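PDB 7AMK: proto-oncogene tyrosine-protein kinase receptor Ret, which probably acts as a receptor tyrosine kinase for GDNF with the co-receptor GFR alpha 1, through an extracellular region that includes four cadherin-like domains. Local coordinates for residues 194-199 / 226-231; 232-237 / 349-354; 260-265 / 305-310; 273-278 / 341-346. The protein carries 4 engineered substitutions. All coordinates share one frame; numbering follows the deposited sequence.

Interaction 1 (194-199 / 226-231); sequences DREEKE and IYDEDD. With CA (calcium ion), chain M; CA (calcium ion), chain L; CA (calcium ion), chain N.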
loop_
_atom_site.group_PDB
_atom_site.type_symbol
_atom_site.label_atom_id
_atom_site.label_comp_id
_atom_site.label_asym_id
_atom_site.label_seq_id
_atom_site.Cartn_x
_atom_site.Cartn_y
_atom_site.Cartn_z
ATOM N N ASP A 194 -32.831 23.466 6.811
ATOM C CA ASP A 194 -32.058 22.529 5.999
ATOM C C ASP A 194 -30.646 22.504 6.557
ATOM O O ASP A 194 -29.898 23.489 6.443
ATOM C CB ASP A 194 -32.096 22.929 4.513
ATOM C CG ASP A 194 -31.276 21.981 3.596
ATOM O OD1 ASP A 194 -30.833 20.903 4.046
ATOM O OD2 ASP A 194 -31.061 22.330 2.414
ATOM N N ARG A 195 -30.290 21.396 7.210
ATOM C CA ARG A 195 -28.957 21.286 7.785
ATOM C C ARG A 195 -27.897 21.530 6.710
ATOM O O ARG A 195 -26.857 22.140 6.979
ATOM C CB ARG A 195 -28.785 19.914 8.443
ATOM C CG ARG A 195 -27.572 19.784 9.386
ATOM C CD ARG A 195 -26.217 19.775 8.674
ATOM N NE ARG A 195 -26.109 18.698 7.700
ATOM C CZ ARG A 195 -25.007 18.348 7.041
ATOM N NH1 ARG A 195 -23.844 18.946 7.245
ATOM N NH2 ARG A 195 -25.075 17.369 6.147
ATOM N N GLU A 196 -28.163 21.098 5.475
ATOM C CA GLU A 196 -27.204 21.263 4.387
ATOM C C GLU A 196 -27.053 22.714 3.950
ATOM O O GLU A 196 -26.066 23.058 3.298
ATOM C CB GLU A 196 -27.601 20.403 3.178
ATOM C CG GLU A 196 -27.120 18.940 3.243
ATOM C CD GLU A 196 -27.964 18.047 4.182
ATOM O OE1 GLU A 196 -29.199 18.252 4.257
ATOM O OE2 GLU A 196 -27.391 17.131 4.825
ATOM N N GLU A 197 -28.006 23.571 4.261
ATOM C CA GLU A 197 -27.796 24.982 3.977
ATOM C C GLU A 197 -27.088 25.664 5.132
ATOM O O GLU A 197 -26.165 26.455 4.903
ATOM C CB GLU A 197 -29.125 25.687 3.692
ATOM N N LYS A 198 -27.481 25.343 6.368
ATOM C CA LYS A 198 -26.915 26.000 7.535
ATOM C C LYS A 198 -27.051 25.081 8.746
ATOM O O LYS A 198 -28.144 24.576 9.011
ATOM C CB LYS A 198 -27.630 27.338 7.770
ATOM C CG LYS A 198 -26.686 28.453 8.237
ATOM C CD LYS A 198 -27.458 29.722 8.601
ATOM C CE LYS A 198 -26.501 30.851 8.958
ATOM N NZ LYS A 198 -27.222 32.065 9.419
ATOM N N GLU A 199 -25.944 24.862 9.468
ATOM C CA GLU A 199 -25.902 23.959 10.616
ATOM C C GLU A 199 -26.012 24.676 11.954
ATOM O O GLU A 199 -26.174 24.001 12.972
ATOM C CB GLU A 199 -24.594 23.131 10.631
ATOM C CG GLU A 199 -24.184 22.486 9.274
ATOM C CD GLU A 199 -23.024 21.503 9.415
ATOM O OE1 GLU A 199 -22.998 20.742 10.415
ATOM O OE2 GLU A 199 -22.135 21.496 8.522
ATOM N N ILE A 226 -28.459 22.853 14.377
ATOM C CA ILE A 226 -29.357 22.119 13.479
ATOM C C ILE A 226 -28.825 20.702 13.316
ATOM O O ILE A 226 -27.710 20.500 12.807
ATOM C CB ILE A 226 -29.514 22.793 12.106
ATOM C CG1 ILE A 226 -29.895 24.292 12.217
ATOM C CG2 ILE A 226 -30.550 22.022 11.276
ATOM C CD1 ILE A 226 -31.219 24.612 12.943
ATOM N N TYR A 227 -29.619 19.730 13.753
ATOM C CA TYR A 227 -29.267 18.325 13.619
ATOM C C TYR A 227 -29.670 17.778 12.257
ATOM O O TYR A 227 -30.649 18.207 11.647
ATOM C CB TYR A 227 -29.928 17.488 14.712
ATOM C CG TYR A 227 -29.316 17.681 16.073
ATOM C CD1 TYR A 227 -28.243 18.548 16.268
ATOM C CD2 TYR A 227 -29.788 16.974 17.160
ATOM C CE1 TYR A 227 -27.669 18.719 17.536
ATOM C CE2 TYR A 227 -29.232 17.124 18.412
ATOM C CZ TYR A 227 -28.188 17.998 18.602
ATOM O OH TYR A 227 -27.685 18.130 19.869
ATOM N N ASP A 228 -28.902 16.808 11.800
ATOM C CA ASP A 228 -28.990 16.275 10.455
ATOM C C ASP A 228 -29.906 15.069 10.441
ATOM O O ASP A 228 -29.985 14.307 11.405
ATOM C CB ASP A 228 -27.594 15.868 9.968
ATOM C CG ASP A 228 -27.562 15.489 8.528
ATOM O OD1 ASP A 228 -27.873 16.346 7.701
ATOM O OD2 ASP A 228 -27.193 14.343 8.217
ATOM N N GLU A 229 -30.583 14.879 9.324
ATOM C CA GLU A 229 -31.246 13.613 9.072
ATOM C C GLU A 229 -30.808 13.113 7.702
ATOM O O GLU A 229 -30.190 13.840 6.924
ATOM C CB GLU A 229 -32.767 13.741 9.177
ATOM C CG GLU A 229 -33.416 14.377 8.012
ATOM C CD GLU A 229 -34.939 14.327 8.126
ATOM O OE1 GLU A 229 -35.427 13.877 9.185
ATOM O OE2 GLU A 229 -35.649 14.732 7.170
ATOM N N ASP A 230 -31.115 11.852 7.418
ATOM C CA ASP A 230 -30.672 11.199 6.188
ATOM C C ASP A 230 -31.669 11.589 5.103
ATOM O O ASP A 230 -32.715 10.967 4.933
ATOM C CB ASP A 230 -30.566 9.686 6.392
ATOM C CG ASP A 230 -30.091 8.925 5.134
ATOM O OD1 ASP A 230 -29.736 9.534 4.106
ATOM O OD2 ASP A 230 -30.087 7.682 5.198
ATOM N N ASP A 231 -31.354 12.661 4.375
ATOM C CA ASP A 231 -32.269 13.164 3.353
ATOM C C ASP A 231 -31.544 13.409 2.033
ATOM O O ASP A 231 -32.026 14.187 1.202
ATOM C CB ASP A 231 -33.000 14.435 3.838
ATOM C CG ASP A 231 -32.046 15.644 4.043
ATOM O OD1 ASP A 231 -30.816 15.509 3.884
ATOM O OD2 ASP A 231 -32.550 16.743 4.351
HETATM CA CA CA M . -29.350 15.816 5.833
HETATM CA CA CA L . -31.439 18.712 4.229
HETATM CA CA CA N . -27.765 9.990 2.953
HETATM O O HOH W 1 -31.293 18.510 1.905
HETATM O O HOH W 2 -33.598 19.583 4.274
#
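R195 carries its CG anti to the backbone N (chi1 -165°) and then bends at chi2 and chi3, which brings NE to D228 OD1; the CG of D228 is likewise anti to its own N. The pair sits in a cadherin interdomain calcium site: D194, R195 and E196 form the DRE motif of one cadherin-like repeat, and the acidic run 228-231 belongs to the linker that leads into the next. R195 NE donates to D228 OD1 at 2.9 Å, coming from above the carboxylate, with the two planes 88° apart, while NH2 adds a weak second bond to the same oxygen. D228 OD1 also binds the calcium ion of chain M, at 2.4 Å. An arginine suits this place because its separate N-H groups serve several acids: NH2 meets E196 OE2 at 2.7 Å, and NH1 pairs with E199, which has a further partner in R311. This positive charge would probably add to the calcium ions in offsetting the repulsion among the carboxylates. E196, bent at chi2, bridges two ions, OE2 to calcium M at 2.6 Å and OE1 to the calcium of chain L. D231 bridges the same two ions from the other segment, its OD2 being 2.3 Å from calcium L, and N143 is a further partner of that side chain. D194 OD1 joins calcium L while accepting from E196 N in an Asx turn; E142 binds both ions, D265 completes calcium M, and two waters complete calcium L. Beyond the ions, I226 CG2 packs against R195 CB at 3.9 Å, and I226 N donates to E199 O at 2.9 Å.

Interaction 2 (232-237 / 349-354); sequences NSPYVQ and GTVLLH. Engineered in segment 232-237: Q237 (natural residue Asn). With CA (calcium ion), chain N.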
loop_
_atom_site.group_PDB
_atom_site.type_symbol
_atom_site.label_atom_id
_atom_site.label_comp_id
_atom_site.label_asym_id
_atom_site.label_seq_id
_atom_site.Cartn_x
_atom_site.Cartn_y
_atom_site.Cartn_z
ATOM N N ASN A 232 -30.395 12.770 1.835
ATOM C CA ASN A 232 -29.655 12.856 0.587
ATOM C C ASN A 232 -29.202 11.462 0.186
ATOM O O ASN A 232 -28.663 10.725 1.011
ATOM C CB ASN A 232 -28.451 13.794 0.712
ATOM C CG ASN A 232 -28.864 15.247 0.886
ATOM O OD1 ASN A 232 -29.037 15.974 -0.094
ATOM N ND2 ASN A 232 -29.027 15.674 2.137
ATOM N N SER A 233 -29.451 11.098 -1.080
ATOM C CA SER A 233 -29.018 9.788 -1.518
ATOM C C SER A 233 -27.557 9.811 -1.950
ATOM O O SER A 233 -27.041 10.845 -2.381
ATOM C CB SER A 233 -29.872 9.299 -2.675
ATOM O OG SER A 233 -29.912 10.269 -3.696
ATOM N N PRO A 234 -26.882 8.674 -1.820
ATOM C CA PRO A 234 -25.500 8.576 -2.283
ATOM C C PRO A 234 -25.417 8.655 -3.796
ATOM O O PRO A 234 -26.372 8.371 -4.512
ATOM C CB PRO A 234 -25.064 7.209 -1.771
ATOM C CG PRO A 234 -26.340 6.434 -1.675
ATOM C CD PRO A 234 -27.352 7.422 -1.210
ATOM N N TYR A 235 -24.248 9.070 -4.284
ATOM C CA TYR A 235 -24.043 9.229 -5.724
ATOM C C TYR A 235 -22.556 9.092 -6.043
ATOM O O TYR A 235 -21.676 9.303 -5.189
ATOM C CB TYR A 235 -24.559 10.581 -6.236
ATOM C CG TYR A 235 -23.831 11.789 -5.634
ATOM C CD1 TYR A 235 -24.244 12.336 -4.427
ATOM C CD2 TYR A 235 -22.738 12.377 -6.278
ATOM C CE1 TYR A 235 -23.581 13.457 -3.861
ATOM C CE2 TYR A 235 -22.076 13.485 -5.723
ATOM C CZ TYR A 235 -22.502 14.017 -4.520
ATOM O OH TYR A 235 -21.856 15.102 -3.970
ATOM N N VAL A 236 -22.290 8.768 -7.279
ATOM C CA VAL A 236 -20.923 8.702 -7.768
ATOM C C VAL A 236 -20.639 9.965 -8.553
ATOM O O VAL A 236 -21.546 10.613 -9.093
ATOM C CB VAL A 236 -20.672 7.450 -8.631
ATOM C CG1 VAL A 236 -20.689 6.226 -7.753
ATOM C CG2 VAL A 236 -21.744 7.347 -9.691
ATOM N N GLN A 237 -19.372 10.334 -8.585
ATOM C CA GLN A 237 -18.904 11.462 -9.364
ATOM C C GLN A 237 -18.135 10.881 -10.540
ATOM O O GLN A 237 -17.089 10.245 -10.356
ATOM C CB GLN A 237 -18.052 12.396 -8.516
ATOM C CG GLN A 237 -17.777 13.729 -9.175
ATOM C CD GLN A 237 -17.615 14.844 -8.164
ATOM O OE1 GLN A 237 -17.707 14.613 -6.956
ATOM N NE2 GLN A 237 -17.376 16.066 -8.649
ATOM N N GLY A 349 -32.573 5.471 -3.028
ATOM C CA GLY A 349 -31.414 5.674 -2.195
ATOM C C GLY A 349 -30.317 4.652 -2.386
ATOM O O GLY A 349 -29.590 4.364 -1.434
ATOM N N THR A 350 -30.166 4.102 -3.594
ATOM C CA THR A 350 -29.122 3.118 -3.857
ATOM C C THR A 350 -28.287 3.526 -5.067
ATOM O O THR A 350 -28.760 4.241 -5.953
ATOM C CB THR A 350 -29.702 1.712 -4.089
ATOM O OG1 THR A 350 -30.586 1.739 -5.213
ATOM C CG2 THR A 350 -30.456 1.254 -2.865
ATOM N N VAL A 351 -27.035 3.063 -5.089
ATOM C CA VAL A 351 -26.151 3.172 -6.248
ATOM C C VAL A 351 -25.562 1.799 -6.548
ATOM O O VAL A 351 -25.121 1.076 -5.643
ATOM C CB VAL A 351 -25.006 4.193 -6.041
ATOM C CG1 VAL A 351 -25.545 5.560 -5.732
ATOM C CG2 VAL A 351 -24.086 3.745 -4.912
ATOM N N LEU A 352 -25.550 1.447 -7.827
ATOM C CA LEU A 352 -24.970 0.205 -8.303
ATOM C C LEU A 352 -23.537 0.474 -8.765
ATOM O O LEU A 352 -23.313 1.304 -9.648
ATOM C CB LEU A 352 -25.827 -0.366 -9.436
ATOM C CG LEU A 352 -25.446 -1.748 -9.964
ATOM C CD1 LEU A 352 -25.407 -2.762 -8.845
ATOM C CD2 LEU A 352 -26.424 -2.192 -11.044
ATOM N N LEU A 353 -22.572 -0.213 -8.162
ATOM C CA LEU A 353 -21.175 -0.085 -8.555
ATOM C C LEU A 353 -20.734 -1.312 -9.342
ATOM O O LEU A 353 -21.239 -2.416 -9.126
ATOM C CB LEU A 353 -20.266 0.087 -7.344
ATOM C CG LEU A 353 -20.513 1.326 -6.490
ATOM C CD1 LEU A 353 -19.583 1.305 -5.279
ATOM C CD2 LEU A 353 -20.312 2.556 -7.350
ATOM N N HIS A 354 -19.768 -1.110 -10.241
ATOM C CA HIS A 354 -19.306 -2.141 -11.161
ATOM C C HIS A 354 -17.793 -2.232 -11.118
ATOM O O HIS A 354 -17.097 -1.226 -11.299
ATOM C CB HIS A 354 -19.748 -1.859 -12.605
ATOM C CG HIS A 354 -21.224 -1.703 -12.764
ATOM N ND1 HIS A 354 -21.829 -0.475 -12.930
ATOM C CD2 HIS A 354 -22.220 -2.618 -12.773
ATOM C CE1 HIS A 354 -23.135 -0.642 -13.043
ATOM N NE2 HIS A 354 -23.399 -1.931 -12.948
HETATM CA CA CA N . -27.765 9.990 2.953
#
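V236 and L353 pass each other in opposite directions, meeting by their branch tips, CG1 of the valine against CD2 of the leucine at 3.7 Å. They meet inside the β-sandwich of a cadherin-like domain: the short, weakly bonded strand 235-236 lies at the edge of one sheet, 350-354 belongs to the other, and the contact spans the gap between them. The touching parts run 20° apart, yet no hydrogen bond joins them, as expected for strands of two facing sheets. V351 is the central residue on its side. Its CG1, anti to the carbonyl carbon (chi1 -58°), reaches over the backbone of 234-235 and comes within 3.2 Å of P234 O, a tight fit for a methyl group. The same methyl lies 4.2 Å from P234 CG, on the pyrrolidine ring. Branched and cyclic apolar residues suit this interior, since they fill it without polar groups that would need partners. P234 also packs on V261 and D341, which wedges its ring between the two sheets. Nearer the linker the contact passes to backbone atoms: P234 CD rests 3.8 Å from G349 O, and S233 CB approaches G349 CA. Y235 points away from the facing strand, its backbone bonded to Y262 in its own sheet. One residue before S233, the carbonyl oxygen of N232 binds the calcium ion of chain N at 2.3 Å.

Interaction 3 (260-265 / 305-310); sequences FVYDRD and AIFGNV. With CA (calcium ion), chain N; CA (calcium ion), chain M.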
loop_
_atom_site.group_PDB
_atom_site.type_symbol
_atom_site.label_atom_id
_atom_site.label_comp_id
_atom_site.label_asym_id
_atom_site.label_seq_id
_atom_site.Cartn_x
_atom_site.Cartn_y
_atom_site.Cartn_z
ATOM N N PHE A 260 -15.375 5.709 -5.299
ATOM C CA PHE A 260 -15.781 6.691 -4.305
ATOM C C PHE A 260 -17.265 6.973 -4.452
ATOM O O PHE A 260 -17.749 7.195 -5.566
ATOM C CB PHE A 260 -14.988 7.994 -4.461
ATOM C CG PHE A 260 -13.532 7.853 -4.121
ATOM C CD1 PHE A 260 -13.111 7.915 -2.804
ATOM C CD2 PHE A 260 -12.599 7.623 -5.109
ATOM C CE1 PHE A 260 -11.769 7.771 -2.482
ATOM C CE2 PHE A 260 -11.261 7.474 -4.799
ATOM C CZ PHE A 260 -10.844 7.551 -3.480
ATOM N N VAL A 261 -17.979 6.964 -3.328
ATOM C CA VAL A 261 -19.393 7.304 -3.280
ATOM C C VAL A 261 -19.546 8.440 -2.286
ATOM O O VAL A 261 -18.916 8.425 -1.225
ATOM C CB VAL A 261 -20.259 6.080 -2.893
ATOM C CG1 VAL A 261 -21.653 6.512 -2.442
ATOM C CG2 VAL A 261 -20.303 5.090 -4.068
ATOM N N TYR A 262 -20.360 9.423 -2.631
ATOM C CA TYR A 262 -20.512 10.622 -1.829
ATOM C C TYR A 262 -21.935 10.743 -1.311
ATOM O O TYR A 262 -22.895 10.330 -1.971
ATOM C CB TYR A 262 -20.145 11.883 -2.626
ATOM C CG TYR A 262 -18.766 11.793 -3.242
ATOM C CD1 TYR A 262 -18.570 11.188 -4.486
ATOM C CD2 TYR A 262 -17.651 12.288 -2.573
ATOM C CE1 TYR A 262 -17.295 11.097 -5.045
ATOM C CE2 TYR A 262 -16.394 12.197 -3.113
ATOM C CZ TYR A 262 -16.206 11.608 -4.345
ATOM O OH TYR A 262 -14.922 11.537 -4.862
ATOM N N ASP A 263 -22.058 11.311 -0.113
ATOM C CA ASP A 263 -23.367 11.510 0.505
ATOM C C ASP A 263 -23.309 12.821 1.278
ATOM O O ASP A 263 -22.445 12.991 2.144
ATOM C CB ASP A 263 -23.721 10.326 1.422
ATOM C CG ASP A 263 -25.185 10.301 1.828
ATOM O OD1 ASP A 263 -25.722 11.343 2.231
ATOM O OD2 ASP A 263 -25.805 9.227 1.751
ATOM N N ARG A 264 -24.208 13.754 0.957
ATOM C CA ARG A 264 -24.156 15.064 1.599
ATOM C C ARG A 264 -24.527 15.022 3.074
ATOM O O ARG A 264 -24.194 15.963 3.807
ATOM C CB ARG A 264 -25.059 16.045 0.856
ATOM C CG ARG A 264 -24.576 16.277 -0.560
ATOM C CD ARG A 264 -25.332 17.392 -1.269
ATOM N NE ARG A 264 -24.800 17.577 -2.619
ATOM C CZ ARG A 264 -23.744 18.321 -2.929
ATOM N NH1 ARG A 264 -23.086 19.011 -2.008
ATOM N NH2 ARG A 264 -23.338 18.373 -4.197
ATOM N N ASP A 265 -25.197 13.965 3.521
ATOM C CA ASP A 265 -25.524 13.802 4.930
ATOM C C ASP A 265 -24.280 13.432 5.746
ATOM O O ASP A 265 -23.322 12.839 5.242
ATOM C CB ASP A 265 -26.592 12.726 5.112
ATOM C CG ASP A 265 -27.872 13.049 4.376
ATOM O OD1 ASP A 265 -28.291 14.225 4.410
ATOM O OD2 ASP A 265 -28.460 12.141 3.741
ATOM N N ALA A 305 -14.889 20.286 2.308
ATOM C CA ALA A 305 -14.427 21.164 1.235
ATOM C C ALA A 305 -15.030 20.783 -0.115
ATOM O O ALA A 305 -15.503 21.649 -0.863
ATOM C CB ALA A 305 -12.897 21.131 1.173
ATOM N N ILE A 306 -15.009 19.495 -0.456
ATOM C CA ILE A 306 -15.557 19.086 -1.741
ATOM C C ILE A 306 -17.069 19.275 -1.829
ATOM O O ILE A 306 -17.617 19.232 -2.932
ATOM C CB ILE A 306 -15.196 17.619 -2.029
ATOM C CG1 ILE A 306 -15.793 16.706 -0.959
ATOM C CG2 ILE A 306 -13.702 17.455 -2.087
ATOM C CD1 ILE A 306 -15.355 15.258 -1.094
ATOM N N PHE A 307 -17.772 19.452 -0.710
ATOM C CA PHE A 307 -19.217 19.619 -0.746
ATOM C C PHE A 307 -19.624 21.083 -0.751
ATOM O O PHE A 307 -20.801 21.393 -0.506
ATOM C CB PHE A 307 -19.888 18.919 0.452
ATOM C CG PHE A 307 -19.741 17.412 0.466
ATOM C CD1 PHE A 307 -20.310 16.630 -0.532
ATOM C CD2 PHE A 307 -19.068 16.781 1.504
ATOM C CE1 PHE A 307 -20.193 15.258 -0.508
ATOM C CE2 PHE A 307 -18.958 15.394 1.540
ATOM C CZ PHE A 307 -19.515 14.633 0.533
ATOM N N GLY A 308 -18.680 21.984 -1.011
ATOM C CA GLY A 308 -18.940 23.394 -0.827
ATOM C C GLY A 308 -18.832 23.816 0.621
ATOM O O GLY A 308 -19.616 24.658 1.076
ATOM N N ASN A 309 -17.889 23.227 1.369
ATOM C CA ASN A 309 -17.623 23.594 2.765
ATOM C C ASN A 309 -18.831 23.288 3.649
ATOM O O ASN A 309 -19.184 24.060 4.544
ATOM C CB ASN A 309 -17.207 25.065 2.884
ATOM C CG ASN A 309 -16.326 25.331 4.092
ATOM N N VAL A 310 -19.480 22.158 3.376
ATOM C CA VAL A 310 -20.568 21.630 4.190
ATOM C C VAL A 310 -20.255 20.176 4.501
ATOM O O VAL A 310 -19.967 19.391 3.590
ATOM C CB VAL A 310 -21.934 21.730 3.487
ATOM C CG1 VAL A 310 -22.970 20.918 4.256
ATOM C CG2 VAL A 310 -22.360 23.189 3.354
HETATM CA CA CA N . -27.765 9.990 2.953
HETATM CA CA CA M . -29.350 15.816 5.833
HETATM O O HOH W 3 -22.754 18.085 2.495
#
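F307 is at the centre of the contact, with Y262 and I306 on the apolar side and R264 lying alongside the loop. Y262 CE2 lies 3.8 Å from I306 CD1, the two side chains crossing at about a right angle, and Y262 CB meets the edge of the F307 ring at CE1, 4.0 Å away. A flat ring suits position 307, taking I306 CG1 over the centre of one face while its edge meets Y262. Polar groups approach without bonding directly: F307 CZ is 3.7 Å from D263 O, and R264 NH1, at the end of a chain extended from CG to NE, is 3.6 Å from F307 O. An alanine at F307 would probably leave I306 CG1, Y262 CB and D263 O without the ring they meet and a gap between the loop and the strand. The metal contacts face away from the loop: D263 grips the calcium ion of chain N with both carboxylate oxygens, and D265 bridges to that of chain M, as in the DXD motif of cadherins. D263 OD1 also takes D265 N through its anti lone pair, an Asx turn. With no direct hydrogen bond across, loop 305-310 is held by F307 packing and the R264 side chain, by shape rather than polar pairing, against a strand whose end carries calcium ligands.

Interaction 4 (273-278 / 341-346); sequences NQVQNK and DTTFPG. With CA (calcium ion), chain N.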
loop_
_atom_site.group_PDB
_atom_site.type_symbol
_atom_site.label_atom_id
_atom_site.label_comp_id
_atom_site.label_asym_id
_atom_site.label_seq_id
_atom_site.Cartn_x
_atom_site.Cartn_y
_atom_site.Cartn_z
ATOM N N ASN A 273 -21.875 2.319 15.294
ATOM C CA ASN A 273 -23.063 1.476 15.366
ATOM C C ASN A 273 -24.333 2.186 14.907
ATOM O O ASN A 273 -25.311 1.512 14.556
ATOM C CB ASN A 273 -23.256 0.951 16.796
ATOM N N GLN A 274 -24.340 3.519 14.894
ATOM C CA GLN A 274 -25.493 4.263 14.407
ATOM C C GLN A 274 -25.968 3.690 13.077
ATOM O O GLN A 274 -25.168 3.205 12.273
ATOM C CB GLN A 274 -25.136 5.742 14.256
ATOM C CG GLN A 274 -26.158 6.554 13.448
ATOM C CD GLN A 274 -27.546 6.595 14.093
ATOM O OE1 GLN A 274 -28.462 5.868 13.685
ATOM N NE2 GLN A 274 -27.706 7.459 15.093
ATOM N N VAL A 275 -27.283 3.705 12.865
ATOM C CA VAL A 275 -27.849 3.204 11.618
ATOM C C VAL A 275 -28.273 4.330 10.684
ATOM O O VAL A 275 -28.422 4.089 9.474
ATOM C CB VAL A 275 -29.043 2.267 11.876
ATOM C CG1 VAL A 275 -29.499 1.647 10.556
ATOM C CG2 VAL A 275 -28.664 1.178 12.873
ATOM N N GLN A 276 -28.462 5.544 11.204
ATOM C CA GLN A 276 -28.730 6.714 10.375
ATOM C C GLN A 276 -27.660 6.886 9.309
ATOM O O GLN A 276 -26.471 7.018 9.611
ATOM C CB GLN A 276 -28.793 7.977 11.241
ATOM C CG GLN A 276 -28.539 9.273 10.453
ATOM C CD GLN A 276 -28.937 10.549 11.198
ATOM O OE1 GLN A 276 -29.557 10.507 12.269
ATOM N NE2 GLN A 276 -28.605 11.695 10.608
ATOM N N ASN A 277 -28.085 6.899 8.052
ATOM C CA ASN A 277 -27.195 7.206 6.942
ATOM C C ASN A 277 -26.171 6.121 6.704
ATOM O O ASN A 277 -25.202 6.341 5.988
ATOM C CB ASN A 277 -26.463 8.532 7.133
ATOM C CG ASN A 277 -26.185 9.199 5.828
ATOM O OD1 ASN A 277 -27.034 9.205 4.956
ATOM N ND2 ASN A 277 -24.986 9.737 5.664
ATOM N N LYS A 278 -26.357 4.959 7.303
ATOM C CA LYS A 278 -25.485 3.834 7.036
ATOM C C LYS A 278 -25.734 3.322 5.623
ATOM O O LYS A 278 -26.883 3.084 5.229
ATOM C CB LYS A 278 -25.740 2.739 8.068
ATOM C CG LYS A 278 -24.845 1.523 7.944
ATOM C CD LYS A 278 -25.263 0.493 8.997
ATOM C CE LYS A 278 -24.579 -0.848 8.794
ATOM N NZ LYS A 278 -25.102 -1.873 9.760
ATOM N N ASP A 341 -28.340 3.116 0.752
ATOM C CA ASP A 341 -28.566 4.029 1.874
ATOM C C ASP A 341 -29.861 3.618 2.564
ATOM O O ASP A 341 -30.954 3.985 2.130
ATOM C CB ASP A 341 -28.643 5.471 1.386
ATOM C CG ASP A 341 -28.767 6.492 2.541
ATOM O OD1 ASP A 341 -29.056 6.106 3.710
ATOM O OD2 ASP A 341 -28.557 7.696 2.245
ATOM N N THR A 342 -29.737 2.890 3.674
ATOM C CA THR A 342 -30.877 2.150 4.215
ATOM C C THR A 342 -31.977 3.072 4.726
ATOM O O THR A 342 -33.162 2.806 4.511
ATOM C CB THR A 342 -30.402 1.229 5.335
ATOM O OG1 THR A 342 -29.674 2.014 6.297
ATOM C CG2 THR A 342 -29.491 0.127 4.759
ATOM N N THR A 343 -31.611 4.134 5.427
ATOM C CA THR A 343 -32.574 5.053 6.021
ATOM C C THR A 343 -32.939 6.208 5.091
ATOM O O THR A 343 -33.573 7.166 5.546
ATOM C CB THR A 343 -32.036 5.617 7.347
ATOM O OG1 THR A 343 -30.736 6.164 7.141
ATOM C CG2 THR A 343 -31.925 4.530 8.394
ATOM N N PHE A 344 -32.540 6.169 3.818
ATOM C CA PHE A 344 -32.999 7.204 2.902
ATOM C C PHE A 344 -34.426 6.887 2.450
ATOM O O PHE A 344 -34.662 5.811 1.888
ATOM C CB PHE A 344 -32.077 7.334 1.701
ATOM C CG PHE A 344 -32.540 8.371 0.713
ATOM C CD1 PHE A 344 -32.298 9.725 0.938
ATOM C CD2 PHE A 344 -33.246 8.000 -0.423
ATOM C CE1 PHE A 344 -32.743 10.684 0.030
ATOM C CE2 PHE A 344 -33.675 8.949 -1.331
ATOM C CZ PHE A 344 -33.435 10.293 -1.104
ATOM N N PRO A 345 -35.398 7.773 2.684
ATOM C CA PRO A 345 -36.795 7.400 2.426
ATOM C C PRO A 345 -37.042 7.204 0.939
ATOM O O PRO A 345 -36.597 7.990 0.099
ATOM C CB PRO A 345 -37.597 8.583 2.993
ATOM C CG PRO A 345 -36.662 9.736 2.948
ATOM C CD PRO A 345 -35.285 9.144 3.221
ATOM N N GLY A 346 -37.757 6.138 0.617
ATOM C CA GLY A 346 -38.098 5.853 -0.757
ATOM C C GLY A 346 -37.076 4.964 -1.436
ATOM O O GLY A 346 -36.018 4.644 -0.878
HETATM CA CA CA N . -27.765 9.990 2.953
#
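N277 and D341 give one oxygen each to the calcium ion of chain N, OD1 of the asparagine at 2.3 Å and OD2 of the aspartate at 2.5 Å. Their amide and carboxylate planes are turned 69° apart, and the two ligand oxygens do not bond to each other. An asparagine can offer a neutral oxygen to an ion already surrounded by acids, while its ND2 turns to T267. Next come the bonds that hold these ligands. N277 N donates to T343 OG1 at 2.9 Å in a nearly straight bond, and the same hydroxyl is hydrogen-bonded to D230, another ligand of this ion. Each segment contains a turn at the linker end of a cadherin-like domain: V275 to K278 is a type II turn, D341 to F344 a type I turn, and the position of the ion they share resembles that of the third calcium of classical cadherin linkers. N277 takes the third position of its turn with a positive phi (69°), which asparagine tolerates well. K278 O accepts twice from T342, from N at 3.3 Å, nearly along the C=O axis, and from OG1 at 3.2 Å. The hydroxyl gets there because chi1 of 54° sets it between the backbone N and the carbonyl carbon. A valine in place of T342 would probably leave K278 O with the backbone N-H alone on this side and the two turns less firmly joined. Farther out, T343 CG2 packs 3.7 Å from V275 O, and Q276 NE2 reaches back to D228 O in the linker.

Overall arrangement
From the N terminus, interaction 1 closes first, folding the loop before strand 200-210 against the end of strand 215-227 and the linker that follows. Interaction 2 opens directly after it, at 232-237, and closes a much longer loop at 349-354, joining the two sheets of the next cadherin-like domain. Interactions 3 and 4 are both nested inside that loop and cross each other, since 273-278 falls between 260-265 and 305-310 while 341-346 lies beyond. Interaction 3 ties a strand end to a loop, interaction 4 two turns. All four share the calcium ion of chain N, and interactions 1 and 3 also share that of chain M, so the ions connect successive domains.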